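Local coordinates for protein Glucose/sorbosone dehydrogenases (Escherichia coli K12, PDB 2G8S) that is a beta-propeller protein of the glucose/sorbosone dehydrogenase family that carries a bound calcium ion, at residues L68-L73 and G132-F137; G97-Y102 and V118-P123; I191-I196 and K231-P236. One frame throughout, in Å; residues are numbered along the deposited sequence. Where two conformers were deposited one is given.

Contact 1 (L68-L73 and G132-F137)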
ATOM      1  N   LEU A  68      -0.521 -11.652  -5.455  1.00  6.68           N
ATOM      2  CA  LEU A  68      -1.704 -10.800  -5.616  1.00  6.49           C
ATOM      3  C   LEU A  68      -1.675  -9.788  -4.488  1.00  6.64           C
ATOM      4  O   LEU A  68      -1.577 -10.168  -3.318  1.00  6.46           O
ATOM      5  CB  LEU A  68      -2.990 -11.625  -5.556  1.00  6.85           C
ATOM      6  CG  LEU A  68      -4.285 -10.844  -5.775  1.00  6.95           C
ATOM      7  CD1 LEU A  68      -4.318 -10.180  -7.154  1.00  7.29           C
ATOM      8  CD2 LEU A  68      -5.480 -11.765  -5.568  1.00  7.63           C
ATOM      9  N   LEU A  69      -1.728  -8.508  -4.853  1.00  6.04           N
ATOM     10  CA  LEU A  69      -1.475  -7.433  -3.899  1.00  5.97           C
ATOM     11  C   LEU A  69      -2.749  -6.647  -3.574  1.00  5.78           C
ATOM     12  O   LEU A  69      -3.571  -7.135  -2.804  1.00  6.28           O
ATOM     13  CB  LEU A  69      -0.300  -6.554  -4.362  1.00  5.75           C
ATOM     14  CG  LEU A  69       1.009  -7.348  -4.590  1.00  6.52           C
ATOM     15  CD1 LEU A  69       2.053  -6.453  -5.253  1.00  8.14           C
ATOM     16  CD2 LEU A  69       1.554  -8.001  -3.316  1.00  7.76           C
ATOM     17  N   ASP A  70      -2.930  -5.455  -4.137  1.00  5.53           N
ATOM     18  CA  ASP A  70      -4.050  -4.620  -3.692  1.00  5.43           C
ATOM     19  C   ASP A  70      -5.366  -4.974  -4.366  1.00  5.74           C
ATOM     20  O   ASP A  70      -5.385  -5.480  -5.489  1.00  6.17           O
ATOM     21  CB  ASP A  70      -3.749  -3.133  -3.898  1.00  5.10           C
ATOM     22  CG  ASP A  70      -4.286  -2.263  -2.765  1.00  5.74           C
ATOM     23  OD1 ASP A  70      -5.061  -2.770  -1.924  1.00  6.40           O
ATOM     24  OD2 ASP A  70      -3.907  -1.077  -2.711  1.00  6.30           O
ATOM     25  N   VAL A  71      -6.468  -4.695  -3.669  1.00  5.58           N
ATOM     26  CA  VAL A  71      -7.787  -4.701  -4.279  1.00  6.26           C
ATOM     27  C   VAL A  71      -8.472  -3.412  -3.850  1.00  6.67           C
ATOM     28  O   VAL A  71      -8.543  -3.122  -2.656  1.00  7.22           O
ATOM     29  CB  VAL A  71      -8.632  -5.942  -3.870  1.00  6.47           C
ATOM     30  CG1 VAL A  71      -8.735  -6.103  -2.347  1.00  6.93           C
ATOM     31  CG2 VAL A  71     -10.017  -5.856  -4.483  1.00  6.61           C
ATOM     32  N   VAL A  72      -8.939  -2.633  -4.824  1.00  7.22           N
ATOM     33  CA  VAL A  72      -9.565  -1.338  -4.542  1.00  7.49           C
ATOM     34  C   VAL A  72     -10.769  -1.144  -5.459  1.00  7.64           C
ATOM     35  O   VAL A  72     -10.681  -1.404  -6.653  1.00  8.04           O
ATOM     36  CB  VAL A  72      -8.555  -0.152  -4.729  1.00  7.74           C
ATOM     37  CG1 VAL A  72      -9.220   1.191  -4.422  1.00  8.53           C
ATOM     38  CG2 VAL A  72      -7.304  -0.350  -3.867  1.00  8.79           C
ATOM     39  N   LEU A  73     -11.886  -0.675  -4.911  1.00  8.32           N
ATOM     40  CA  LEU A  73     -13.057  -0.390  -5.738  1.00  8.70           C
ATOM     41  C   LEU A  73     -12.851   0.920  -6.483  1.00  8.73           C
ATOM     42  O   LEU A  73     -12.282   1.863  -5.930  1.00  9.31           O
ATOM     43  CB  LEU A  73     -14.325  -0.297  -4.886  1.00  9.52           C
ATOM     44  CG  LEU A  73     -14.648  -1.391  -3.875  1.00 11.49           C
ATOM     45  CD1 LEU A  73     -16.081  -1.192  -3.425  1.00 13.49           C
ATOM     46  CD2 LEU A  73     -14.469  -2.782  -4.435  1.00 12.63           C
ATOM     47  N   GLY A 132       6.213  -2.622  -4.061  1.00  5.86           N
ATOM     48  CA  GLY A 132       5.164  -1.669  -3.672  1.00  5.98           C
ATOM     49  C   GLY A 132       3.816  -2.356  -3.880  1.00  5.87           C
ATOM     50  O   GLY A 132       3.619  -3.501  -3.445  1.00  6.13           O
ATOM     51  N   GLY A 133       2.893  -1.671  -4.554  1.00  5.61           N
ATOM     52  CA  GLY A 133       1.638  -2.304  -4.964  1.00  5.59           C
ATOM     53  C   GLY A 133       0.355  -1.599  -4.574  1.00  5.49           C
ATOM     54  O   GLY A 133      -0.702  -1.872  -5.144  1.00  6.20           O
ATOM     55  N   ARG A 134       0.431  -0.691  -3.604  1.00  5.30           N
ATOM     56  CA  ARG A 134      -0.782  -0.005  -3.157  1.00  5.48           C
ATOM     57  C   ARG A 134      -1.362   0.904  -4.240  1.00  5.35           C
ATOM     58  O   ARG A 134      -0.625   1.609  -4.930  1.00  5.46           O
ATOM     59  CB  ARG A 134      -0.527   0.802  -1.882  1.00  5.22           C
ATOM     60  CG  ARG A 134      -1.774   1.464  -1.291  1.00  6.45           C
ATOM     61  CD  ARG A 134      -2.205   0.840   0.032  1.00  8.49           C
ATOM     62  NE  ARG A 134      -2.858  -0.461  -0.104  1.00  9.55           N
ATOM     63  CZ  ARG A 134      -3.101  -1.286   0.918  1.00 10.50           C
ATOM     64  NH1 ARG A 134      -2.732  -0.959   2.154  1.00 10.66           N
ATOM     65  NH2 ARG A 134      -3.714  -2.446   0.710  1.00 11.09           N
ATOM     66  N   LEU A 135      -2.688   0.861  -4.367  1.00  5.29           N
ATOM     67  CA  LEU A 135      -3.441   1.722  -5.275  1.00  5.62           C
ATOM     68  C   LEU A 135      -4.321   2.634  -4.443  1.00  6.06           C
ATOM     69  O   LEU A 135      -5.031   2.162  -3.554  1.00  6.82           O
ATOM     70  CB  LEU A 135      -4.349   0.867  -6.163  1.00  6.07           C
ATOM     71  CG  LEU A 135      -3.691  -0.294  -6.911  1.00  6.09           C
ATOM     72  CD1 LEU A 135      -4.746  -1.131  -7.624  1.00  6.82           C
ATOM     73  CD2 LEU A 135      -2.671   0.250  -7.880  1.00  6.43           C
ATOM     74  N   VAL A 136      -4.296   3.930  -4.735  1.00  5.62           N
ATOM     75  CA  VAL A 136      -5.207   4.854  -4.051  1.00  5.60           C
ATOM     76  C   VAL A 136      -5.836   5.827  -5.045  1.00  6.07           C
ATOM     77  O   VAL A 136      -5.122   6.513  -5.783  1.00  5.88           O
ATOM     78  CB  VAL A 136      -4.493   5.653  -2.920  1.00  6.10           C
ATOM     79  CG1 VAL A 136      -5.424   6.731  -2.359  1.00  5.65           C
ATOM     80  CG2 VAL A 136      -4.060   4.730  -1.795  1.00  6.87           C
ATOM     81  N   PHE A 137      -7.170   5.886  -5.060  1.00  6.12           N
ATOM     82  CA  PHE A 137      -7.876   6.915  -5.828  1.00  6.68           C
ATOM     83  C   PHE A 137      -7.951   8.208  -5.009  1.00  7.33           C
ATOM     84  O   PHE A 137      -8.264   8.166  -3.806  1.00  7.28           O
ATOM     85  CB  PHE A 137      -9.281   6.436  -6.215  1.00  6.78           C
ATOM     86  CG  PHE A 137      -9.280   5.366  -7.274  1.00  7.12           C
ATOM     87  CD1 PHE A 137      -9.202   5.709  -8.625  1.00  8.07           C
ATOM     88  CD2 PHE A 137      -9.340   4.026  -6.921  1.00  8.72           C
ATOM     89  CE1 PHE A 137      -9.176   4.721  -9.608  1.00  7.79           C
ATOM     90  CE2 PHE A 137      -9.317   3.029  -7.898  1.00  8.23           C
ATOM     91  CZ  PHE A 137      -9.233   3.382  -9.244  1.00  7.99           C
TER
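Asp70 and Arg134 clasp one another where the strand 68-73 runs beside the start of strand 135-137, the inner strands of two neighbouring blades of the beta-propeller. Followed outward, Asp70 CB rests against the carbonyl oxygen Gly133 O at 3.5 Å, and beyond it the carboxylate lies between backbone and guanidinium. Asp70 OD2 takes two bonds. Leu135 N approaches the anti lone pair of Asp70 OD2 almost straight, at 2.8 Å. Arg134 NE reaches the same Asp70 OD2 at 2.9 Å from above the carboxylate plane. Asp70 OD1 receives Arg134 NH2 at 3.0 Å, again from above the plane. The guanidinium therefore grips side-on with its NE edge, one nitrogen to each oxygen, yet the two flat groups are turned 44° apart. Arg134 leaves its backbone with CG anti to N (chi1 -176°) and then bends at chi2 and chi3, which folds its tip back to the acid. Farther along, Val72 spreads its two methyls over Leu135 and Phe137: CG2 meets Leu135 CB at 3.9 Å, and CG1 sits at the edge of the Phe137 ring, 3.8 Å from Phe137 CD2. The strands themselves run nearly parallel, but their axes stay 7.6 Å from each other, so side chains fill the gap between blades. Arg134 NH1 forms a second salt bridge, to Asp327, and Ser86 of strand 82-90 bonds both Asp70 N and Gly133 O. Strand 20-25 contributes Trp21 and Ala22 against the ion pair, and Trp84 meets Phe137 edge-to-face.

Contact 2 (G97-Y102 and V118-P123). With PO4 (phosphate ion), chain D.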
ATOM      1  N   GLY A  97       7.859  -7.575 -12.076  1.00  7.51           N
ATOM      2  CA  GLY A  97       7.531  -6.187 -11.821  1.00  7.38           C
ATOM      3  C   GLY A  97       6.057  -6.112 -11.473  1.00  6.64           C
ATOM      4  O   GLY A  97       5.303  -7.064 -11.686  1.00  6.48           O
ATOM      5  N   THR A  98       5.646  -4.977 -10.927  1.00  6.84           N
ATOM      6  CA  THR A  98       4.258  -4.766 -10.541  1.00  6.65           C
ATOM      7  C   THR A  98       3.391  -4.487 -11.769  1.00  6.89           C
ATOM      8  O   THR A  98       3.836  -3.836 -12.720  1.00  6.93           O
ATOM      9  CB  THR A  98       4.194  -3.602  -9.550  1.00  6.67           C
ATOM     10  OG1 THR A  98       5.072  -3.903  -8.458  1.00  7.30           O
ATOM     11  CG2 THR A  98       2.772  -3.381  -9.015  1.00  7.17           C
ATOM     12  N   ALA A  99       2.164  -4.998 -11.735  1.00  6.20           N
ATOM     13  CA  ALA A  99       1.191  -4.799 -12.802  1.00  6.11           C
ATOM     14  C   ALA A  99      -0.126  -4.406 -12.165  1.00  5.75           C
ATOM     15  O   ALA A  99      -0.425  -4.814 -11.043  1.00  5.62           O
ATOM     16  CB  ALA A  99       1.026  -6.067 -13.625  1.00  6.08           C
ATOM     17  N   VAL A 100      -0.917  -3.627 -12.899  1.00  5.19           N
ATOM     18  CA  VAL A 100      -2.143  -3.035 -12.363  1.00  5.11           C
ATOM     19  C   VAL A 100      -3.228  -3.106 -13.421  1.00  5.83           C
ATOM     20  O   VAL A 100      -2.995  -2.751 -14.579  1.00  6.57           O
ATOM     21  CB  VAL A 100      -1.919  -1.556 -11.965  1.00  4.81           C
ATOM     22  CG1 VAL A 100      -3.225  -0.908 -11.471  1.00  5.31           C
ATOM     23  CG2 VAL A 100      -0.825  -1.439 -10.892  1.00  4.94           C
ATOM     24  N   GLY A 101      -4.410  -3.557 -13.015  1.00  5.49           N
ATOM     25  CA  GLY A 101      -5.529  -3.649 -13.956  1.00  6.01           C
ATOM     26  C   GLY A 101      -6.866  -3.572 -13.261  1.00  6.09           C
ATOM     27  O   GLY A 101      -6.940  -3.423 -12.040  1.00  6.08           O
ATOM     28  N   TYR A 102      -7.927  -3.685 -14.049  1.00  6.37           N
ATOM     29  CA  TYR A 102      -9.271  -3.658 -13.497  1.00  6.65           C
ATOM     30  C   TYR A 102     -10.213  -4.569 -14.258  1.00  7.10           C
ATOM     31  O   TYR A 102      -9.971  -4.896 -15.419  1.00  7.04           O
ATOM     32  CB  TYR A 102      -9.840  -2.238 -13.466  1.00  7.31           C
ATOM     33  CG  TYR A 102     -10.094  -1.602 -14.819  1.00  7.49           C
ATOM     34  CD1 TYR A 102     -11.250  -1.884 -15.557  1.00  7.52           C
ATOM     35  CD2 TYR A 102      -9.196  -0.684 -15.346  1.00  8.23           C
ATOM     36  CE1 TYR A 102     -11.483  -1.264 -16.802  1.00  8.67           C
ATOM     37  CE2 TYR A 102      -9.419  -0.063 -16.588  1.00  9.24           C
ATOM     38  CZ  TYR A 102     -10.565  -0.363 -17.307  1.00  9.38           C
ATOM     39  OH  TYR A 102     -10.791   0.236 -18.527  1.00 11.12           O
ATOM     40  N   VAL A 118      -3.693  -2.593 -17.344  1.00  7.72           N
ATOM     41  CA  VAL A 118      -3.547  -1.287 -17.973  1.00  8.33           C
ATOM     42  C   VAL A 118      -2.223  -0.581 -17.700  1.00  7.91           C
ATOM     43  O   VAL A 118      -1.895   0.380 -18.378  1.00  8.78           O
ATOM     44  CB  VAL A 118      -4.728  -0.331 -17.636  1.00  8.32           C
ATOM     45  CG1 VAL A 118      -6.047  -0.970 -17.978  1.00 10.64           C
ATOM     46  CG2 VAL A 118      -4.699   0.093 -16.172  1.00  9.91           C
ATOM     47  N   PHE A 119      -1.485  -1.047 -16.693  1.00  7.27           N
ATOM     48  CA  PHE A 119      -0.224  -0.418 -16.337  1.00  7.25           C
ATOM     49  C   PHE A 119       0.762  -1.457 -15.844  1.00  7.28           C
ATOM     50  O   PHE A 119       0.411  -2.351 -15.066  1.00  7.39           O
ATOM     51  CB  PHE A 119      -0.408   0.666 -15.263  1.00  7.86           C
ATOM     52  CG  PHE A 119       0.898   1.155 -14.694  1.00  7.85           C
ATOM     53  CD1 PHE A 119       1.652   2.104 -15.372  1.00  8.06           C
ATOM     54  CD2 PHE A 119       1.402   0.618 -13.511  1.00  8.05           C
ATOM     55  CE1 PHE A 119       2.883   2.532 -14.869  1.00  8.04           C
ATOM     56  CE2 PHE A 119       2.617   1.040 -13.007  1.00  7.85           C
ATOM     57  CZ  PHE A 119       3.364   1.994 -13.689  1.00  7.90           C
ATOM     58  N   ARG A 120       2.002  -1.332 -16.312  1.00  7.03           N
ATOM     59  CA  ARG A 120       3.087  -2.200 -15.858  1.00  7.08           C
ATOM     60  C   ARG A 120       4.338  -1.425 -15.493  1.00  7.24           C
ATOM     61  O   ARG A 120       4.790  -0.552 -16.236  1.00  7.70           O
ATOM     62  CB  ARG A 120       3.455  -3.220 -16.933  1.00  7.55           C
ATOM     63  CG  ARG A 120       2.449  -4.315 -17.085  1.00  8.04           C
ATOM     64  CD  ARG A 120       2.816  -5.206 -18.259  1.00  9.18           C
ATOM     65  NE  ARG A 120       2.028  -6.431 -18.250  1.00  9.44           N
ATOM     66  CZ  ARG A 120       0.899  -6.617 -18.929  1.00  9.19           C
ATOM     67  NH1 ARG A 120       0.386  -5.647 -19.691  1.00 11.21           N
ATOM     68  NH2 ARG A 120       0.274  -7.778 -18.827  1.00 10.19           N
ATOM     69  N   GLN A 121       4.878  -1.738 -14.321  1.00  6.90           N
ATOM     70  CA  GLN A 121       6.215  -1.308 -13.970  1.00  7.10           C
ATOM     71  C   GLN A 121       7.197  -1.902 -14.971  1.00  7.17           C
ATOM     72  O   GLN A 121       7.250  -3.116 -15.148  1.00  7.49           O
ATOM     73  CB  GLN A 121       6.544  -1.791 -12.563  1.00  7.29           C
ATOM     74  CG  GLN A 121       7.934  -1.438 -12.093  1.00  7.52           C
ATOM     75  CD  GLN A 121       8.186  -1.901 -10.676  1.00  7.18           C
ATOM     76  OE1 GLN A 121       7.951  -3.065 -10.343  1.00  6.98           O
ATOM     77  NE2 GLN A 121       8.672  -0.993  -9.831  1.00  7.41           N
HETATM   78  N   MSE A 122       7.943  -1.031 -15.636  1.00  7.37           N
HETATM   79  CA  MSE A 122       8.968  -1.470 -16.585  1.00  7.72           C
HETATM   80  C   MSE A 122      10.224  -0.646 -16.350  1.00  8.24           C
HETATM   81  O   MSE A 122      10.125   0.535 -16.041  1.00  8.66           O
HETATM   82  CB  MSE A 122       8.501  -1.326 -18.037  1.00  8.16           C
HETATM   83  CG  MSE A 122       7.315  -2.198 -18.391  1.00  9.29           C
HETATM   84 SE   MSE A 122       7.743  -4.086 -18.360  0.65 11.56          SE
HETATM   85  CE  MSE A 122       8.522  -4.249 -20.103  1.00 12.13           C
ATOM     86  N   PRO A 123      11.409  -1.275 -16.459  1.00  8.89           N
ATOM     87  CA  PRO A 123      11.618  -2.695 -16.722  1.00  9.01           C
ATOM     88  C   PRO A 123      11.221  -3.545 -15.517  1.00  9.10           C
ATOM     89  O   PRO A 123      10.881  -3.001 -14.454  1.00  9.34           O
ATOM     90  CB  PRO A 123      13.128  -2.785 -16.979  1.00  9.66           C
ATOM     91  CG  PRO A 123      13.706  -1.646 -16.174  1.00  9.20           C
ATOM     92  CD  PRO A 123      12.680  -0.545 -16.268  1.00  8.70           C
TER
HETATM   93  P   PO4 D2003       0.400  -2.117 -20.366  0.70 22.64           P
HETATM   94  O1  PO4 D2003      -0.996  -2.294 -20.942  0.70 22.21           O
HETATM   95  O2  PO4 D2003       1.341  -3.155 -20.908  0.70 22.68           O
HETATM   96  O3  PO4 D2003       0.929  -0.749 -20.717  0.70 23.04           O
HETATM   97  O4  PO4 D2003       0.333  -2.293 -18.874  0.70 22.74           O
HETATM   98  O   HOH W   1       5.606  -5.129 -14.512  1.00  9.53           O
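A classic beta bulge interrupts the antiparallel pairing of strands 96-105 and 115-120, at the outer side of one blade of the propeller. Val118 and Phe119 both face Val100, whose carbonyl oxygen accepts two amides: Val118 N lies 2.9 Å and Phe119 N 3.1 Å from Val100 O. In return Val100 N reaches Phe119 O, closing the hydrogen-bonded pair Val100-Phe119; Ala99 and Arg120 form the adjacent non-hydrogen-bonded pair. Val100 and Phe119 share a face of the sheet, where CG2 of Val100 touches the edge of the phenyl ring at Phe119 CD2, 4.0 Å away. This face packs against the next blade, Phe119 lying on Leu147, Val167 and Leu169 and Val100 on Ile145. On the reverse face Ala99 lies beside the aliphatic part of Arg120, whose chain runs extended from CG to NE. Its NE is salt-bridged to Glu89, and NH1 turns to a phosphate ion, probably from the crystallisation liquor, with Arg120 NH1 2.9 Å from phosphate O2. At the bulge end Val118 CG1 meets Tyr102 CE2, the two side chains crossing at about a right angle. Where the strand 115-120 stops, the pairing is continued by Gln121. Its N binds Thr98 O, and a water bridges Thr98 O to Gln121 O. The side chain, with CG anti to the backbone N (chi1 178°) and extended beyond, reaches straight across to the backbone of Thr98. Its NE2 donates to the carbonyls of Gly148 and Leu162, and Asn150 also bonds OE1, which accepts Thr98 N at 3.1 Å and 167°, the donor tilted 30° from the amide carbonyl plane.

Contact 3 (I191-I196 and K231-P236). With CA (calcium ion), chain C.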
ATOM      1  N   ILE A 191       5.195   9.109 -14.085  1.00  8.29           N
ATOM      2  CA  ILE A 191       5.801   9.450 -12.790  1.00  8.27           C
ATOM      3  C   ILE A 191       5.236  10.732 -12.170  1.00  8.32           C
ATOM      4  O   ILE A 191       5.158  11.776 -12.824  1.00  8.40           O
ATOM      5  CB  ILE A 191       7.353   9.544 -12.902  1.00  8.27           C
ATOM      6  CG1 ILE A 191       7.944   8.177 -13.280  1.00  8.09           C
ATOM      7  CG2 ILE A 191       7.976  10.072 -11.585  1.00  9.37           C
ATOM      8  CD1 ILE A 191       9.378   8.241 -13.771  1.00  8.36           C
ATOM      9  N   TRP A 192       4.869  10.635 -10.893  1.00  7.51           N
ATOM     10  CA  TRP A 192       4.475  11.780 -10.082  1.00  7.43           C
ATOM     11  C   TRP A 192       5.613  12.189  -9.145  1.00  7.47           C
ATOM     12  O   TRP A 192       6.013  13.343  -9.123  1.00  7.93           O
ATOM     13  CB  TRP A 192       3.228  11.430  -9.271  1.00  7.97           C
ATOM     14  CG  TRP A 192       2.537  12.600  -8.637  1.00  8.39           C
ATOM     15  CD1 TRP A 192       2.439  12.884  -7.296  1.00  8.43           C
ATOM     16  CD2 TRP A 192       1.813  13.632  -9.318  1.00  7.87           C
ATOM     17  NE1 TRP A 192       1.698  14.029  -7.106  1.00  8.86           N
ATOM     18  CE2 TRP A 192       1.299  14.509  -8.329  1.00  8.57           C
ATOM     19  CE3 TRP A 192       1.552  13.903 -10.669  1.00  8.36           C
ATOM     20  CZ2 TRP A 192       0.533  15.638  -8.654  1.00  9.19           C
ATOM     21  CZ3 TRP A 192       0.792  15.020 -10.991  1.00  9.03           C
ATOM     22  CH2 TRP A 192       0.294  15.876  -9.989  1.00  9.30           C
ATOM     23  N   SER A 193       6.131  11.227  -8.378  1.00  6.63           N
ATOM     24  CA  SER A 193       7.254  11.469  -7.462  1.00  6.17           C
ATOM     25  C   SER A 193       8.253  10.337  -7.609  1.00  6.19           C
ATOM     26  O   SER A 193       7.906   9.247  -8.077  1.00  6.26           O
ATOM     27  CB  SER A 193       6.785  11.527  -5.998  1.00  6.12           C
ATOM     28  OG  SER A 193       5.692  12.421  -5.806  1.00  6.74           O
ATOM     29  N   TYR A 194       9.491  10.580  -7.183  1.00  5.87           N
ATOM     30  CA  TYR A 194      10.524   9.556  -7.285  1.00  6.31           C
ATOM     31  C   TYR A 194      11.399   9.514  -6.040  1.00  6.51           C
ATOM     32  O   TYR A 194      11.178  10.282  -5.113  1.00  6.41           O
ATOM     33  CB  TYR A 194      11.332   9.720  -8.585  1.00  6.89           C
ATOM     34  CG  TYR A 194      12.135  10.997  -8.752  1.00  7.25           C
ATOM     35  CD1 TYR A 194      13.532  10.960  -8.716  1.00  7.32           C
ATOM     36  CD2 TYR A 194      11.514  12.217  -9.022  1.00  6.50           C
ATOM     37  CE1 TYR A 194      14.292  12.113  -8.893  1.00  7.34           C
ATOM     38  CE2 TYR A 194      12.272  13.386  -9.206  1.00  6.96           C
ATOM     39  CZ  TYR A 194      13.659  13.319  -9.138  1.00  7.70           C
ATOM     40  OH  TYR A 194      14.399  14.464  -9.326  1.00 10.60           O
ATOM     41  N   GLY A 195      12.363   8.600  -6.006  1.00  6.38           N
ATOM     42  CA  GLY A 195      13.245   8.481  -4.839  1.00  6.09           C
ATOM     43  C   GLY A 195      12.584   7.818  -3.646  1.00  6.26           C
ATOM     44  O   GLY A 195      12.778   8.232  -2.498  1.00  5.95           O
ATOM     45  N   ILE A 196      11.794   6.790  -3.929  1.00  6.22           N
ATOM     46  CA  ILE A 196      11.222   5.991  -2.849  0.80  7.23           C
ATOM     47  C   ILE A 196      11.771   4.572  -2.956  1.00  6.49           C
ATOM     48  O   ILE A 196      12.201   4.125  -4.030  1.00  6.47           O
ATOM     49  CB  ILE A 196       9.664   6.070  -2.783  0.80  8.20           C
ATOM     50  CG1 ILE A 196       9.034   5.451  -4.022  0.80  8.99           C
ATOM     51  CG2 ILE A 196       9.187   7.532  -2.575  0.80  8.82           C
ATOM     52  CD1 ILE A 196       7.519   5.377  -3.973  0.80  8.58           C
ATOM     53  N   LYS A 231       8.575  15.741  -7.229  1.00  8.02           N
ATOM     54  CA  LYS A 231       9.606  15.840  -6.187  0.80  8.42           C
ATOM     55  C   LYS A 231      10.335  14.518  -5.935  1.00  7.70           C
ATOM     56  O   LYS A 231       9.798  13.435  -6.189  1.00  7.73           O
ATOM     57  CB  LYS A 231       9.001  16.384  -4.886  0.80  9.14           C
ATOM     58  CG  LYS A 231       8.421  17.804  -4.993  0.80 11.54           C
ATOM     59  CD  LYS A 231       9.373  18.851  -4.455  0.80 16.03           C
ATOM     60  CE  LYS A 231       8.754  20.245  -4.489  0.80 18.13           C
ATOM     61  NZ  LYS A 231       7.743  20.484  -3.408  0.80 20.91           N
ATOM     62  N   ASN A 232      11.561  14.644  -5.429  1.00  7.10           N
ATOM     63  CA  ASN A 232      12.490  13.556  -5.169  1.00  6.55           C
ATOM     64  C   ASN A 232      12.542  13.295  -3.666  1.00  6.34           C
ATOM     65  O   ASN A 232      12.966  14.160  -2.910  1.00  7.03           O
ATOM     66  CB  ASN A 232      13.869  14.025  -5.674  1.00  7.36           C
ATOM     67  CG  ASN A 232      14.943  12.956  -5.597  1.00  7.44           C
ATOM     68  OD1 ASN A 232      14.791  11.927  -4.944  1.00  7.03           O
ATOM     69  ND2 ASN A 232      16.064  13.213  -6.276  1.00  7.72           N
ATOM     70  N   TYR A 233      12.128  12.103  -3.252  1.00  5.67           N
ATOM     71  CA  TYR A 233      12.126  11.710  -1.831  1.00  5.95           C
ATOM     72  C   TYR A 233      13.437  11.063  -1.379  1.00  6.41           C
ATOM     73  O   TYR A 233      13.568  10.584  -0.254  1.00  6.48           O
ATOM     74  CB  TYR A 233      10.811  10.949  -1.467  1.00  5.81           C
ATOM     75  CG  TYR A 233       9.738  11.984  -1.560  1.00  5.69           C
ATOM     76  CD1 TYR A 233       9.428  12.783  -0.468  1.00  6.88           C
ATOM     77  CD2 TYR A 233       9.174  12.311  -2.801  1.00  5.39           C
ATOM     78  CE1 TYR A 233       8.533  13.834  -0.582  1.00  6.69           C
ATOM     79  CE2 TYR A 233       8.279  13.366  -2.926  1.00  6.50           C
ATOM     80  CZ  TYR A 233       7.967  14.125  -1.817  1.00  6.90           C
ATOM     81  OH  TYR A 233       7.105  15.190  -1.950  1.00  8.95           O
ATOM     82  N   GLY A 234      14.429  11.108  -2.263  1.00  6.42           N
ATOM     83  CA  GLY A 234      15.814  10.919  -1.843  1.00  6.62           C
ATOM     84  C   GLY A 234      16.467   9.568  -2.021  1.00  6.56           C
ATOM     85  O   GLY A 234      17.678   9.501  -2.193  1.00  6.46           O
ATOM     86  N   TRP A 235      15.694   8.482  -1.984  1.00  5.45           N
ATOM     87  CA  TRP A 235      16.301   7.153  -1.974  1.00  6.04           C
ATOM     88  C   TRP A 235      17.033   6.877  -3.295  1.00  6.40           C
ATOM     89  O   TRP A 235      16.460   7.110  -4.359  1.00  6.47           O
ATOM     90  CB  TRP A 235      15.240   6.086  -1.714  1.00  5.93           C
ATOM     91  CG  TRP A 235      15.785   4.705  -1.764  1.00  5.71           C
ATOM     92  CD1 TRP A 235      15.636   3.787  -2.780  1.00  6.52           C
ATOM     93  CD2 TRP A 235      16.596   4.070  -0.767  1.00  5.65           C
ATOM     94  NE1 TRP A 235      16.297   2.623  -2.469  1.00  6.06           N
ATOM     95  CE2 TRP A 235      16.899   2.768  -1.240  1.00  6.07           C
ATOM     96  CE3 TRP A 235      17.099   4.478   0.479  1.00  5.78           C
ATOM     97  CZ2 TRP A 235      17.676   1.866  -0.504  1.00  6.14           C
ATOM     98  CZ3 TRP A 235      17.871   3.585   1.217  1.00  5.80           C
ATOM     99  CH2 TRP A 235      18.159   2.291   0.720  1.00  6.70           C
ATOM    100  N   PRO A 236      18.287   6.356  -3.235  1.00  6.64           N
ATOM    101  CA  PRO A 236      19.136   5.984  -2.100  1.00  7.02           C
ATOM    102  C   PRO A 236      20.222   7.005  -1.770  1.00  7.12           C
ATOM    103  O   PRO A 236      21.140   6.689  -1.003  1.00  7.30           O
ATOM    104  CB  PRO A 236      19.783   4.690  -2.601  1.00  7.29           C
ATOM    105  CG  PRO A 236      20.013   4.988  -4.085  1.00  7.39           C
ATOM    106  CD  PRO A 236      18.929   5.967  -4.511  1.00  7.08           C
TER
HETATM  107 CA    CA C2002      13.177   9.476   1.843  1.00  5.40          CA
HETATM  108  O   HOH W   2      16.346  16.136  -7.277  1.00 25.38           O
HETATM  109  O   HOH W   3      11.969   8.143   0.272  1.00  6.03           O
HETATM  110  O   HOH W   4      14.939   7.966   1.404  1.00  7.60           O
HETATM  111  O   HOH W   5      14.924  10.834   2.642  1.00  6.80           O
HETATM  112  O   HOH W   6      11.691  11.418   2.184  1.00  5.79           O
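Tyr194 and Asn232 lie over one another at a single backbone bridge between segment 191-196 and the calcium-binding loop 231-236. Tyr194 CG sits between its backbone N and carbonyl carbon (chi1 63°), which lays the ring against Asn232. Asn232 CB forms a CH-pi contact over one face, 3.9 Å from the Tyr194 ring centroid and displaced toward the rim; ring and amide planes are 31° apart. Asn232, with CG anti to its N (chi1 -175°), uses OD1 to accept Gly234 N at 2.8 Å, an Asx turn, while ND2 bonds Gln157. Tyr233 keeps its ring beside Ser193 CB. Trp235 CB lies 3.4 Å from Gly195 O, and its indole NE1 reaches Glu149. The backbones join through Tyr194 N to Lys231 O, Tyr233 N to Tyr194 O (2.8 Å) and Trp235 N to Gly195 O. The bonds on Tyr233 N, Gly234 N and Trp235 N probably hold the peptide so that Tyr233 O faces the calcium ion, 2.4 Å from it, alongside Glu223 and four waters. One of those waters also donates to Gly195 O, so the 191-196 segment enters the second shell of the metal.

Contact 1 lies nearest the middle of the propeller: its centre is about 6 Å from the centre of the chain, those of contacts 2 and 3 about 15 and 16 Å; all three are largely buried. Contacts 1 and 2 share the sheet containing strands 68-73 and 96-105 and touch directly, Leu135 CD2 lying 3.8 Å from Val100 CG1. Contacts 1 and 3 both reach the next sheet, at its two outermost strands, 135-137 and 191-194. Their chemistry follows their place: a charged pair joins separate blades in contact 1, backbone pairing within one blade dominates contact 2, and contact 3 binds a loop to a neighbouring edge strand beside a hydrated metal ion.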